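PDB 1W5T: ORC1-type DNA replication protein 2 from Aeropyrum pernix, which binds and probably hydrolyses ATP through an AAA+ domain, binds DNA, and takes part in regulating DNA replication. Local coordinates for residues G7-Y19 against L266-S280. Residues are numbered along the deposited sequence; the frame is centred on the assembly and turned at random.
Sequences GLFKDRRVFDENY and LKMACEMAEAMGRDS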
ATOM      1  N   GLY A   7     -12.226  29.058   9.885  1.00 40.68           N
ATOM      2  CA  GLY A   7     -13.635  28.716   9.480  1.00 40.18           C
ATOM      3  C   GLY A   7     -14.146  27.439  10.118  1.00 39.23           C
ATOM      4  O   GLY A   7     -14.542  27.439  11.292  1.00 39.61           O
ATOM      5  N   LEU A   8     -14.137  26.354   9.345  1.00 38.14           N
ATOM      6  CA  LEU A   8     -14.679  25.079   9.799  1.00 36.99           C
ATOM      7  C   LEU A   8     -13.646  24.220  10.521  1.00 36.11           C
ATOM      8  O   LEU A   8     -13.969  23.374  11.328  1.00 35.74           O
ATOM      9  CB  LEU A   8     -15.267  24.322   8.605  1.00 36.90           C
ATOM     10  CG  LEU A   8     -16.727  24.632   8.257  1.00 36.76           C
ATOM     11  CD1 LEU A   8     -16.822  25.826   7.330  1.00 34.41           C
ATOM     12  CD2 LEU A   8     -17.380  23.422   7.641  1.00 36.14           C
ATOM     13  N   PHE A   9     -12.393  24.453  10.216  1.00 36.04           N
ATOM     14  CA  PHE A   9     -11.334  23.598  10.693  1.00 36.15           C
ATOM     15  C   PHE A   9     -10.833  24.121  12.028  1.00 36.18           C
ATOM     16  O   PHE A   9     -10.708  25.330  12.210  1.00 36.44           O
ATOM     17  CB  PHE A   9     -10.179  23.608   9.685  1.00 35.68           C
ATOM     18  CG  PHE A   9     -10.488  22.916   8.388  1.00 35.18           C
ATOM     19  CD1 PHE A   9     -10.956  23.633   7.302  1.00 34.72           C
ATOM     20  CD2 PHE A   9     -10.294  21.539   8.247  1.00 34.43           C
ATOM     21  CE1 PHE A   9     -11.230  22.988   6.091  1.00 34.66           C
ATOM     22  CE2 PHE A   9     -10.568  20.893   7.041  1.00 32.08           C
ATOM     23  CZ  PHE A   9     -11.027  21.615   5.965  1.00 33.18           C
ATOM     24  N   LYS A  10     -10.548  23.228  12.963  1.00 35.91           N
ATOM     25  CA  LYS A  10      -9.789  23.652  14.131  1.00 35.81           C
ATOM     26  C   LYS A  10      -8.298  23.330  13.965  1.00 35.85           C
ATOM     27  O   LYS A  10      -7.470  23.923  14.650  1.00 35.75           O
ATOM     28  CB  LYS A  10     -10.397  23.122  15.434  1.00 36.04           C
ATOM     29  CG  LYS A  10     -10.049  21.694  15.872  1.00 36.09           C
ATOM     30  CD  LYS A  10     -10.710  21.420  17.233  1.00 36.49           C
ATOM     31  CE  LYS A  10     -10.981  19.955  17.466  1.00 37.00           C
ATOM     32  NZ  LYS A  10     -12.323  19.728  18.046  1.00 37.60           N
ATOM     33  N   ASP A  11      -7.981  22.405  13.040  1.00 35.68           N
ATOM     34  CA  ASP A  11      -6.601  22.074  12.616  1.00 34.80           C
ATOM     35  C   ASP A  11      -6.564  21.357  11.258  1.00 34.95           C
ATOM     36  O   ASP A  11      -6.664  20.123  11.161  1.00 34.62           O
ATOM     37  CB  ASP A  11      -5.872  21.217  13.669  1.00 34.25           C
ATOM     38  CG  ASP A  11      -4.362  21.157  13.453  1.00 33.89           C
ATOM     39  OD1 ASP A  11      -3.853  21.493  12.367  1.00 32.04           O
ATOM     40  OD2 ASP A  11      -3.580  20.767  14.335  1.00 35.51           O
ATOM     41  N   ARG A  12      -6.411  22.146  10.208  1.00 34.90           N
ATOM     42  CA  ARG A  12      -6.298  21.661   8.849  1.00 35.13           C
ATOM     43  C   ARG A  12      -5.212  20.574   8.584  1.00 34.79           C
ATOM     44  O   ARG A  12      -5.272  19.848   7.579  1.00 34.79           O
ATOM     45  CB  ARG A  12      -5.996  22.875   7.971  1.00 35.85           C
ATOM     46  CG  ARG A  12      -6.844  23.022   6.737  1.00 38.18           C
ATOM     47  CD  ARG A  12      -6.575  24.356   6.071  1.00 42.12           C
ATOM     48  NE  ARG A  12      -7.727  24.801   5.322  1.00 44.47           N
ATOM     49  CZ  ARG A  12      -8.560  25.802   5.572  1.00 45.51           C
ATOM     50  NH1 ARG A  12      -9.531  25.954   4.706  1.00 47.08           N
ATOM     51  NH2 ARG A  12      -8.470  26.626   6.615  1.00 47.15           N
ATOM     52  N   ARG A  13      -4.190  20.487   9.429  1.00 33.80           N
ATOM     53  CA  ARG A  13      -3.096  19.562   9.151  1.00 32.43           C
ATOM     54  C   ARG A  13      -3.514  18.092   9.412  1.00 30.69           C
ATOM     55  O   ARG A  13      -2.891  17.145   8.920  1.00 30.41           O
ATOM     56  CB  ARG A  13      -1.851  19.941   9.947  1.00 33.04           C
ATOM     57  CG  ARG A  13      -1.203  21.252   9.457  1.00 36.08           C
ATOM     58  CD  ARG A  13      -1.238  22.344  10.514  1.00 39.29           C
ATOM     59  NE  ARG A  13      -0.063  22.243  11.359  1.00 41.85           N
ATOM     60  CZ  ARG A  13       0.044  21.882  12.636  1.00 43.00           C
ATOM     61  NH1 ARG A  13      -0.978  21.548  13.423  1.00 43.27           N
ATOM     62  NH2 ARG A  13       1.267  21.887  13.132  1.00 44.93           N
ATOM     63  N   VAL A  14      -4.577  17.929  10.183  1.00 28.17           N
ATOM     64  CA  VAL A  14      -5.198  16.634  10.423  1.00 26.34           C
ATOM     65  C   VAL A  14      -5.649  15.998   9.111  1.00 25.26           C
ATOM     66  O   VAL A  14      -5.817  14.808   9.047  1.00 24.46           O
ATOM     67  CB  VAL A  14      -6.401  16.793  11.408  1.00 26.06           C
ATOM     68  CG1 VAL A  14      -7.274  15.542  11.501  1.00 24.37           C
ATOM     69  CG2 VAL A  14      -5.909  17.222  12.759  1.00 25.42           C
ATOM     70  N   PHE A  15      -5.796  16.809   8.068  1.00 24.66           N
ATOM     71  CA  PHE A  15      -6.264  16.351   6.763  1.00 24.16           C
ATOM     72  C   PHE A  15      -5.131  16.143   5.748  1.00 25.02           C
ATOM     73  O   PHE A  15      -5.358  15.706   4.631  1.00 24.38           O
ATOM     74  CB  PHE A  15      -7.365  17.297   6.238  1.00 23.09           C
ATOM     75  CG  PHE A  15      -8.664  17.150   6.980  1.00 20.38           C
ATOM     76  CD1 PHE A  15      -8.875  17.850   8.177  1.00 17.08           C
ATOM     77  CD2 PHE A  15      -9.661  16.257   6.530  1.00 17.44           C
ATOM     78  CE1 PHE A  15     -10.054  17.709   8.898  1.00 14.26           C
ATOM     79  CE2 PHE A  15     -10.862  16.092   7.239  1.00 13.79           C
ATOM     80  CZ  PHE A  15     -11.054  16.810   8.439  1.00 16.88           C
ATOM     81  N   ASP A  16      -3.906  16.470   6.145  1.00 26.44           N
ATOM     82  CA  ASP A  16      -2.757  16.272   5.261  1.00 28.32           C
ATOM     83  C   ASP A  16      -2.398  14.773   5.202  1.00 28.11           C
ATOM     84  O   ASP A  16      -2.607  14.033   6.168  1.00 27.35           O
ATOM     85  CB  ASP A  16      -1.560  17.131   5.706  1.00 29.55           C
ATOM     86  CG  ASP A  16      -1.774  18.644   5.450  1.00 34.74           C
ATOM     87  OD1 ASP A  16      -2.921  19.099   5.159  1.00 40.67           O
ATOM     88  OD2 ASP A  16      -0.843  19.462   5.493  1.00 37.85           O
ATOM     89  N   GLU A  17      -1.847  14.365   4.064  1.00 28.67           N
ATOM     90  CA  GLU A  17      -1.565  12.972   3.690  1.00 29.43           C
ATOM     91  C   GLU A  17      -0.584  12.235   4.613  1.00 28.73           C
ATOM     92  O   GLU A  17      -0.665  11.021   4.796  1.00 28.22           O
ATOM     93  CB  GLU A  17      -1.085  12.930   2.223  1.00 30.30           C
ATOM     94  CG  GLU A  17      -1.220  14.295   1.533  1.00 35.34           C
ATOM     95  CD  GLU A  17      -1.259  14.251   0.011  1.00 42.76           C
ATOM     96  OE1 GLU A  17      -2.203  14.842  -0.577  1.00 44.18           O
ATOM     97  OE2 GLU A  17      -0.331  13.650  -0.601  1.00 47.71           O
ATOM     98  N   ASN A  18       0.347  12.948   5.216  1.00 28.48           N
ATOM     99  CA  ASN A  18       1.144  12.258   6.195  1.00 28.48           C
ATOM    100  C   ASN A  18       0.862  12.601   7.654  1.00 27.47           C
ATOM    101  O   ASN A  18       1.729  12.401   8.523  1.00 27.84           O
ATOM    102  CB  ASN A  18       2.636  12.273   5.873  1.00 29.75           C
ATOM    103  CG  ASN A  18       3.111  13.572   5.387  1.00 33.34           C
ATOM    104  OD1 ASN A  18       3.050  14.591   6.103  1.00 38.20           O
ATOM    105  ND2 ASN A  18       3.609  13.576   4.153  1.00 35.40           N
ATOM    106  N   TYR A  19      -0.343  13.088   7.936  1.00 24.54           N
ATOM    107  CA  TYR A  19      -0.733  13.194   9.311  1.00 23.49           C
ATOM    108  C   TYR A  19      -0.969  11.788   9.857  1.00 22.89           C
ATOM    109  O   TYR A  19      -1.658  10.970   9.228  1.00 22.10           O
ATOM    110  CB  TYR A  19      -1.989  14.043   9.460  1.00 22.67           C
ATOM    111  CG  TYR A  19      -2.558  14.032  10.839  1.00 22.08           C
ATOM    112  CD1 TYR A  19      -2.038  14.878  11.844  1.00 21.98           C
ATOM    113  CD2 TYR A  19      -3.614  13.174  11.170  1.00 20.47           C
ATOM    114  CE1 TYR A  19      -2.578  14.879  13.145  1.00 19.01           C
ATOM    115  CE2 TYR A  19      -4.160  13.164  12.450  1.00 19.34           C
ATOM    116  CZ  TYR A  19      -3.650  14.018  13.433  1.00 21.90           C
ATOM    117  OH  TYR A  19      -4.185  14.004  14.711  1.00 20.57           O
ATOM    118  N   LEU A 266     -14.052  14.487   2.779  1.00 13.29           N
ATOM    119  CA  LEU A 266     -14.496  15.219   3.949  1.00 13.14           C
ATOM    120  C   LEU A 266     -13.775  16.583   3.955  1.00 14.09           C
ATOM    121  O   LEU A 266     -14.408  17.621   4.176  1.00 13.44           O
ATOM    122  CB  LEU A 266     -14.265  14.396   5.237  1.00 12.42           C
ATOM    123  CG  LEU A 266     -14.456  15.114   6.583  1.00 11.63           C
ATOM    124  CD1 LEU A 266     -15.838  15.695   6.635  1.00 12.88           C
ATOM    125  CD2 LEU A 266     -14.287  14.220   7.788  1.00 10.00           C
ATOM    126  N   LYS A 267     -12.467  16.565   3.672  1.00 14.77           N
ATOM    127  CA  LYS A 267     -11.732  17.796   3.481  1.00 16.42           C
ATOM    128  C   LYS A 267     -12.421  18.742   2.531  1.00 16.55           C
ATOM    129  O   LYS A 267     -12.689  19.899   2.906  1.00 16.66           O
ATOM    130  CB  LYS A 267     -10.319  17.575   2.970  1.00 16.42           C
ATOM    131  CG  LYS A 267      -9.406  18.816   3.205  1.00 19.60           C
ATOM    132  CD  LYS A 267      -7.986  18.587   2.697  1.00 25.43           C
ATOM    133  CE  LYS A 267      -7.827  19.102   1.241  1.00 31.95           C
ATOM    134  NZ  LYS A 267      -6.977  18.248   0.325  1.00 31.66           N
ATOM    135  N   MET A 268     -12.675  18.244   1.320  1.00 16.26           N
ATOM    136  CA  MET A 268     -13.259  19.016   0.222  1.00 17.57           C
ATOM    137  C   MET A 268     -14.601  19.590   0.634  1.00 17.05           C
ATOM    138  O   MET A 268     -14.858  20.762   0.410  1.00 16.43           O
ATOM    139  CB  MET A 268     -13.507  18.146  -1.019  1.00 18.21           C
ATOM    140  CG  MET A 268     -12.295  17.768  -1.850  1.00 22.10           C
ATOM    141  SD  MET A 268     -12.789  16.585  -3.238  1.00 33.37           S
ATOM    142  CE  MET A 268     -13.927  17.623  -4.203  1.00 26.86           C
ATOM    143  N   ALA A 269     -15.440  18.752   1.239  1.00 16.78           N
ATOM    144  CA  ALA A 269     -16.752  19.184   1.666  1.00 17.43           C
ATOM    145  C   ALA A 269     -16.602  20.375   2.598  1.00 18.00           C
ATOM    146  O   ALA A 269     -17.300  21.350   2.471  1.00 17.32           O
ATOM    147  CB  ALA A 269     -17.515  18.052   2.311  1.00 16.89           C
ATOM    148  N   CYS A 270     -15.628  20.312   3.500  1.00 18.87           N
ATOM    149  CA  CYS A 270     -15.389  21.420   4.424  1.00 19.35           C
ATOM    150  C   CYS A 270     -14.942  22.729   3.744  1.00 19.58           C
ATOM    151  O   CYS A 270     -15.440  23.823   4.074  1.00 19.62           O
ATOM    152  CB  CYS A 270     -14.381  21.007   5.476  1.00 19.40           C
ATOM    153  SG  CYS A 270     -15.114  19.927   6.663  1.00 19.20           S
ATOM    154  N   GLU A 271     -14.017  22.616   2.805  1.00 20.36           N
ATOM    155  CA  GLU A 271     -13.591  23.785   2.039  1.00 21.96           C
ATOM    156  C   GLU A 271     -14.659  24.352   1.101  1.00 21.62           C
ATOM    157  O   GLU A 271     -14.692  25.566   0.859  1.00 21.65           O
ATOM    158  CB  GLU A 271     -12.188  23.653   1.396  1.00 22.59           C
ATOM    159  CG  GLU A 271     -11.865  22.386   0.625  1.00 28.09           C
ATOM    160  CD  GLU A 271     -10.354  22.132   0.493  1.00 33.74           C
ATOM    161  OE1 GLU A 271      -9.570  22.646   1.325  1.00 35.74           O
ATOM    162  OE2 GLU A 271      -9.934  21.404  -0.442  1.00 35.61           O
ATOM    163  N   MET A 272     -15.535  23.474   0.610  1.00 21.69           N
ATOM    164  CA  MET A 272     -16.716  23.868  -0.161  1.00 21.27           C
ATOM    165  C   MET A 272     -17.690  24.685   0.689  1.00 21.07           C
ATOM    166  O   MET A 272     -18.280  25.649   0.189  1.00 20.87           O
ATOM    167  CB  MET A 272     -17.423  22.644  -0.744  1.00 20.81           C
ATOM    168  CG  MET A 272     -16.866  22.176  -2.081  1.00 21.56           C
ATOM    169  SD  MET A 272     -17.550  20.529  -2.525  1.00 25.31           S
ATOM    170  CE  MET A 272     -16.664  20.197  -3.961  1.00 24.10           C
ATOM    171  N   ALA A 273     -17.863  24.294   1.952  1.00 21.42           N
ATOM    172  CA  ALA A 273     -18.661  25.076   2.920  1.00 22.34           C
ATOM    173  C   ALA A 273     -18.043  26.449   3.201  1.00 22.98           C
ATOM    174  O   ALA A 273     -18.729  27.468   3.090  1.00 23.51           O
ATOM    175  CB  ALA A 273     -18.868  24.312   4.204  1.00 21.45           C
ATOM    176  N   GLU A 274     -16.765  26.471   3.568  1.00 23.77           N
ATOM    177  CA  GLU A 274     -16.034  27.726   3.783  1.00 25.26           C
ATOM    178  C   GLU A 274     -16.193  28.673   2.577  1.00 25.63           C
ATOM    179  O   GLU A 274     -16.640  29.815   2.727  1.00 25.60           O
ATOM    180  CB  GLU A 274     -14.537  27.461   4.044  1.00 25.24           C
ATOM    181  CG  GLU A 274     -14.022  27.968   5.397  1.00 29.77           C
ATOM    182  CD  GLU A 274     -12.800  27.200   5.949  1.00 34.68           C
ATOM    183  OE1 GLU A 274     -12.883  26.719   7.111  1.00 35.01           O
ATOM    184  OE2 GLU A 274     -11.750  27.082   5.237  1.00 33.91           O
ATOM    185  N   ALA A 275     -15.857  28.185   1.381  1.00 25.96           N
ATOM    186  CA  ALA A 275     -15.894  28.992   0.170  1.00 26.27           C
ATOM    187  C   ALA A 275     -17.251  29.656  -0.071  1.00 26.68           C
ATOM    188  O   ALA A 275     -17.305  30.732  -0.649  1.00 27.45           O
ATOM    189  CB  ALA A 275     -15.478  28.174  -1.023  1.00 25.49           C
ATOM    190  N   MET A 276     -18.327  29.030   0.385  1.00 27.08           N
ATOM    191  CA  MET A 276     -19.677  29.589   0.270  1.00 28.08           C
ATOM    192  C   MET A 276     -20.035  30.568   1.398  1.00 28.89           C
ATOM    193  O   MET A 276     -21.095  31.144   1.358  1.00 29.48           O
ATOM    194  CB  MET A 276     -20.730  28.475   0.335  1.00 27.55           C
ATOM    195  CG  MET A 276     -20.720  27.451  -0.785  1.00 28.68           C
ATOM    196  SD  MET A 276     -22.147  26.270  -0.652  1.00 31.34           S
ATOM    197  CE  MET A 276     -23.584  27.395  -0.704  1.00 28.46           C
ATOM    198  N   GLY A 277     -19.208  30.677   2.438  1.00 29.96           N
ATOM    199  CA  GLY A 277     -19.569  31.406   3.647  1.00 30.83           C
ATOM    200  C   GLY A 277     -20.334  30.617   4.704  1.00 31.62           C
ATOM    201  O   GLY A 277     -20.664  31.161   5.740  1.00 32.17           O
ATOM    202  N   ARG A 278     -20.631  29.345   4.463  1.00 32.26           N
ATOM    203  CA  ARG A 278     -21.266  28.511   5.498  1.00 33.17           C
ATOM    204  C   ARG A 278     -20.302  28.304   6.697  1.00 32.37           C
ATOM    205  O   ARG A 278     -19.106  28.465   6.536  1.00 32.57           O
ATOM    206  CB  ARG A 278     -21.697  27.183   4.885  1.00 33.09           C
ATOM    207  CG  ARG A 278     -23.188  27.070   4.686  1.00 37.57           C
ATOM    208  CD  ARG A 278     -23.646  27.451   3.282  1.00 43.00           C
ATOM    209  NE  ARG A 278     -24.749  26.629   2.802  1.00 46.92           N
ATOM    210  CZ  ARG A 278     -25.769  27.001   2.026  1.00 46.79           C
ATOM    211  NH1 ARG A 278     -25.923  28.246   1.583  1.00 47.36           N
ATOM    212  NH2 ARG A 278     -26.656  26.075   1.687  1.00 46.00           N
ATOM    213  N   ASP A 279     -20.803  27.990   7.883  1.00 32.02           N
ATOM    214  CA  ASP A 279     -19.910  27.609   8.975  1.00 32.22           C
ATOM    215  C   ASP A 279     -20.212  26.226   9.540  1.00 31.21           C
ATOM    216  O   ASP A 279     -19.751  25.872  10.633  1.00 30.99           O
ATOM    217  CB  ASP A 279     -19.899  28.656  10.104  1.00 33.26           C
ATOM    218  CG  ASP A 279     -21.245  28.813  10.759  1.00 35.04           C
ATOM    219  OD1 ASP A 279     -21.382  29.772  11.575  1.00 39.02           O
ATOM    220  OD2 ASP A 279     -22.202  28.034  10.517  1.00 35.34           O
ATOM    221  N   SER A 280     -21.001  25.461   8.788  1.00 29.58           N
ATOM    222  CA  SER A 280     -21.207  24.057   9.053  1.00 28.00           C
ATOM    223  C   SER A 280     -21.338  23.302   7.713  1.00 26.59           C
ATOM    224  O   SER A 280     -21.503  23.936   6.642  1.00 25.94           O
ATOM    225  CB  SER A 280     -22.449  23.885   9.893  1.00 28.05           C
ATOM    226  OG  SER A 280     -23.497  24.600   9.280  1.00 30.89           O
TER
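Glu-274 OE1 accepts the backbone N-H of Leu-8 at 2.6 Å, a nearly straight bond (167°), while its other oxygen, OE2, pairs with Arg-12 NH1 at 2.5 Å in a salt bridge. That second bond is more bent (146°), and OE2 is tilted from the guanidinium plane; the Arg-12 chain, extended from CG to NE (chi2 172°), carries the group there. One carboxylate thus clamps two points of the N-terminal segment, and the Phe-9 ring packs beside it: Phe-9 CD1 sits over one face of the guanidinium, and Glu-274 OE1 lies at the ring's edge. Phe-9 CZ reaches Cys-270 CB at 3.4 Å. Leu-8 CD2 packs on Ala-273 CB (3.8 Å), and Leu-8 CD1 meets the carbonyl O of Arg-278, in the Schellman motif in which Gly-277 leaves the helix. At the other end Phe-15 presents its ring edge to Leu-266, CE2 to CG 3.8 Å. Val-14 O accepts a hydrogen bond from NH1 of ATP-binding Arg-227, and Glu-17 and Tyr-19 touch the bound ATP analogue. With a donor on each oxygen, the Glu-274 carboxylate is fixed in rotation, and the Arg-12 charge would probably favour its ionised form, tying this analogue-touching segment to lid helix 259-275.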